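Local structure of 2'-5' RNA Ligase (Thermus thermophilus, 1IUH) at residues M1-Y5 with L53-L59. The protein belongs to the LigT-like phosphoesterases of the 2H clan, a family of two-lobed alpha/beta proteins. Residues are numbered along the deposited sequence; the frame is centred on the assembly and turned at random.
Sequences MRLFY and LPDYLAL
Strand 2-5 and helix 53-59 run almost parallel, 7° between their directions, with axes 10.9 Å apart at the closest, and Met1, Leu3 and Tyr5 bridge the gap. Tyr5 reaches farthest: its hydroxyl donates a hydrogen bond to the backbone carbonyl of Tyr56 (OH to O 2.7 Å). That oxygen lies at the edge of the Tyr5 ring, in its plane, while the hydroxyl meets the carbonyl from the side, at a C=O...O angle of 104°. The Tyr5 phenol end also packs against Tyr56 CB and against Leu59, whose CB is 3.7 Å from Tyr5 OH. CG of Tyr56 is anti to its own carbonyl carbon (chi1 -63°), which turns the ring away from that C=O; Tyr5 OH lies at the ring's edge, near its plane. Tyr56 CD1 sits 4.0 Å from Leu3 CD1, and the Tyr56 hydroxyl is hydrogen-bonded to Glu52. The same Leu3 methyl touches Leu53 CD1 at 3.8 Å, the two leucines crossing at about a right angle. At the N-terminal end of both segments, Met1 SD rests 3.9 Å from Leu53 CD2. Leu105 and Leu112 of helix 96-113 extend this apolar layer around Tyr5 and Tyr56. Helix 53-66 thus packs on strand 2-8 of the antiparallel sheet, consistent with the two-lobed alpha/beta fold of LigT-like 2H proteins, whose helices lie outside the sheets.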
ATOM      1  N   MET A   1      -6.077   4.249  16.965  1.00 30.01           N
ATOM      2  CA  MET A   1      -5.306   4.475  15.724  1.00 30.09           C
ATOM      3  C   MET A   1      -5.625   3.491  14.595  1.00 29.26           C
ATOM      4  O   MET A   1      -5.727   2.292  14.771  1.00 30.57           O
ATOM      5  CB  MET A   1      -3.831   4.388  16.004  1.00 32.14           C
ATOM      6  CG  MET A   1      -3.343   5.123  17.235  1.00 33.33           C
ATOM      7  SD  MET A   1      -1.539   5.277  17.197  1.00 35.63           S
ATOM      8  CE  MET A   1      -1.344   7.041  17.310  1.00 36.95           C
ATOM      9  N   ARG A   2      -5.782   4.030  13.415  1.00 27.99           N
ATOM     10  CA  ARG A   2      -6.045   3.248  12.236  1.00 26.80           C
ATOM     11  C   ARG A   2      -4.645   3.109  11.634  1.00 25.32           C
ATOM     12  O   ARG A   2      -3.992   4.078  11.222  1.00 24.38           O
ATOM     13  CB  ARG A   2      -6.981   4.060  11.395  1.00 29.26           C
ATOM     14  CG  ARG A   2      -7.226   3.582  10.032  1.00 33.36           C
ATOM     15  CD  ARG A   2      -7.916   4.728   9.290  1.00 35.60           C
ATOM     16  NE  ARG A   2      -8.310   4.344   7.943  1.00 38.22           N
ATOM     17  CZ  ARG A   2      -9.442   3.700   7.648  1.00 39.57           C
ATOM     18  NH1 ARG A   2     -10.312   3.369   8.619  1.00 37.19           N
ATOM     19  NH2 ARG A   2      -9.667   3.370   6.375  1.00 39.33           N
ATOM     20  N   LEU A   3      -4.153   1.895  11.637  1.00 24.30           N
ATOM     21  CA  LEU A   3      -2.793   1.618  11.188  1.00 23.86           C
ATOM     22  C   LEU A   3      -2.703   0.663   9.999  1.00 24.14           C
ATOM     23  O   LEU A   3      -3.603  -0.160   9.786  1.00 24.28           O
ATOM     24  CB  LEU A   3      -2.046   0.966  12.344  1.00 23.31           C
ATOM     25  CG  LEU A   3      -1.945   1.732  13.669  1.00 24.74           C
ATOM     26  CD1 LEU A   3      -1.576   0.774  14.767  1.00 24.14           C
ATOM     27  CD2 LEU A   3      -0.896   2.837  13.557  1.00 22.88           C
ATOM     28  N   PHE A   4      -1.604   0.774   9.252  1.00 23.70           N
ATOM     29  CA  PHE A   4      -1.288  -0.133   8.136  1.00 22.07           C
ATOM     30  C   PHE A   4       0.226  -0.151   7.888  1.00 22.46           C
ATOM     31  O   PHE A   4       0.954   0.776   8.297  1.00 20.98           O
ATOM     32  CB  PHE A   4      -2.022   0.264   6.833  1.00 21.59           C
ATOM     33  CG  PHE A   4      -1.588   1.583   6.217  1.00 20.13           C
ATOM     34  CD1 PHE A   4      -0.703   1.617   5.148  1.00 22.11           C
ATOM     35  CD2 PHE A   4      -2.104   2.801   6.663  1.00 21.92           C
ATOM     36  CE1 PHE A   4      -0.340   2.842   4.524  1.00 19.93           C
ATOM     37  CE2 PHE A   4      -1.741   4.033   6.037  1.00 19.44           C
ATOM     38  CZ  PHE A   4      -0.856   4.027   4.964  1.00 18.98           C
ATOM     39  N   TYR A   5       0.702  -1.255   7.310  1.00 22.35           N
ATOM     40  CA  TYR A   5       2.102  -1.357   6.886  1.00 21.97           C
ATOM     41  C   TYR A   5       2.141  -1.061   5.363  1.00 20.75           C
ATOM     42  O   TYR A   5       1.288  -1.496   4.594  1.00 19.50           O
ATOM     43  CB  TYR A   5       2.741  -2.747   7.158  1.00 21.35           C
ATOM     44  CG  TYR A   5       2.925  -3.099   8.635  1.00 21.27           C
ATOM     45  CD1 TYR A   5       1.976  -3.899   9.280  1.00 20.83           C
ATOM     46  CD2 TYR A   5       4.064  -2.682   9.375  1.00 19.71           C
ATOM     47  CE1 TYR A   5       2.143  -4.295  10.618  1.00 19.76           C
ATOM     48  CE2 TYR A   5       4.242  -3.077  10.749  1.00 16.72           C
ATOM     49  CZ  TYR A   5       3.256  -3.892  11.335  1.00 18.85           C
ATOM     50  OH  TYR A   5       3.296  -4.365  12.611  1.00 18.02           O
ATOM     51  N   LEU A  53       0.643  -0.755  19.806  1.00 21.71           N
ATOM     52  CA  LEU A  53       1.748  -0.118  19.072  1.00 22.98           C
ATOM     53  C   LEU A  53       3.092  -0.828  19.112  1.00 21.01           C
ATOM     54  O   LEU A  53       3.702  -1.107  18.085  1.00 21.03           O
ATOM     55  CB  LEU A  53       1.990   1.287  19.575  1.00 25.04           C
ATOM     56  CG  LEU A  53       1.463   2.434  18.761  1.00 29.42           C
ATOM     57  CD1 LEU A  53       0.472   1.898  17.759  1.00 32.28           C
ATOM     58  CD2 LEU A  53       0.808   3.480  19.683  1.00 29.50           C
ATOM     59  N   PRO A  54       3.580  -1.086  20.318  1.00 19.00           N
ATOM     60  CA  PRO A  54       4.863  -1.763  20.509  1.00 18.92           C
ATOM     61  C   PRO A  54       4.963  -3.066  19.724  1.00 18.74           C
ATOM     62  O   PRO A  54       6.038  -3.408  19.200  1.00 20.48           O
ATOM     63  CB  PRO A  54       4.899  -2.023  22.027  1.00 15.22           C
ATOM     64  CG  PRO A  54       4.042  -0.951  22.564  1.00 18.16           C
ATOM     65  CD  PRO A  54       2.893  -0.880  21.606  1.00 17.27           C
ATOM     66  N   ASP A  55       3.869  -3.820  19.726  1.00 18.31           N
ATOM     67  CA  ASP A  55       3.784  -5.104  19.023  1.00 19.13           C
ATOM     68  C   ASP A  55       3.855  -4.881  17.543  1.00 18.68           C
ATOM     69  O   ASP A  55       4.600  -5.549  16.862  1.00 20.78           O
ATOM     70  CB  ASP A  55       2.492  -5.832  19.396  1.00 23.74           C
ATOM     71  CG  ASP A  55       2.438  -6.181  20.867  1.00 24.70           C
ATOM     72  OD1 ASP A  55       3.329  -6.937  21.292  1.00 28.90           O
ATOM     73  OD2 ASP A  55       1.558  -5.701  21.599  1.00 24.33           O
ATOM     74  N   TYR A  56       3.105  -3.940  17.012  1.00 17.95           N
ATOM     75  CA  TYR A  56       3.283  -3.688  15.588  1.00 19.10           C
ATOM     76  C   TYR A  56       4.725  -3.179  15.255  1.00 19.02           C
ATOM     77  O   TYR A  56       5.302  -3.506  14.208  1.00 19.03           O
ATOM     78  CB  TYR A  56       2.198  -2.729  15.120  1.00 17.31           C
ATOM     79  CG  TYR A  56       0.831  -3.387  15.312  1.00 18.32           C
ATOM     80  CD1 TYR A  56      -0.197  -2.742  16.035  1.00 16.70           C
ATOM     81  CD2 TYR A  56       0.585  -4.652  14.784  1.00 15.31           C
ATOM     82  CE1 TYR A  56      -1.404  -3.331  16.222  1.00 17.98           C
ATOM     83  CE2 TYR A  56      -0.608  -5.257  14.954  1.00 17.33           C
ATOM     84  CZ  TYR A  56      -1.624  -4.613  15.672  1.00 19.62           C
ATOM     85  OH  TYR A  56      -2.860  -5.231  15.820  1.00 18.04           O
ATOM     86  N   LEU A  57       5.311  -2.408  16.164  1.00 19.17           N
ATOM     87  CA  LEU A  57       6.680  -1.908  16.003  1.00 19.02           C
ATOM     88  C   LEU A  57       7.659  -3.052  16.039  1.00 18.89           C
ATOM     89  O   LEU A  57       8.554  -3.150  15.169  1.00 22.37           O
ATOM     90  CB  LEU A  57       7.036  -0.874  17.105  1.00 16.77           C
ATOM     91  CG  LEU A  57       6.307   0.484  16.917  1.00 18.43           C
ATOM     92  CD1 LEU A  57       6.509   1.418  18.124  1.00 18.29           C
ATOM     93  CD2 LEU A  57       6.798   1.196  15.626  1.00 17.44           C
ATOM     94  N   ALA A  58       7.487  -3.947  17.003  1.00 17.55           N
ATOM     95  CA  ALA A  58       8.415  -5.058  17.130  1.00 17.30           C
ATOM     96  C   ALA A  58       8.306  -6.013  15.910  1.00 18.15           C
ATOM     97  O   ALA A  58       9.307  -6.534  15.347  1.00 16.85           O
ATOM     98  CB  ALA A  58       8.145  -5.768  18.448  1.00 16.82           C
ATOM     99  N   LEU A  59       7.066  -6.212  15.490  1.00 18.32           N
ATOM    100  CA  LEU A  59       6.816  -7.021  14.353  1.00 17.93           C
ATOM    101  C   LEU A  59       7.561  -6.431  13.158  1.00 18.13           C
ATOM    102  O   LEU A  59       8.200  -7.163  12.384  1.00 19.37           O
ATOM    103  CB  LEU A  59       5.345  -7.081  14.095  1.00 18.32           C
ATOM    104  CG  LEU A  59       4.958  -7.958  12.897  1.00 21.41           C
ATOM    105  CD1 LEU A  59       5.732  -9.276  12.912  1.00 19.33           C
ATOM    106  CD2 LEU A  59       3.477  -8.234  12.966  1.00 19.16           C
TER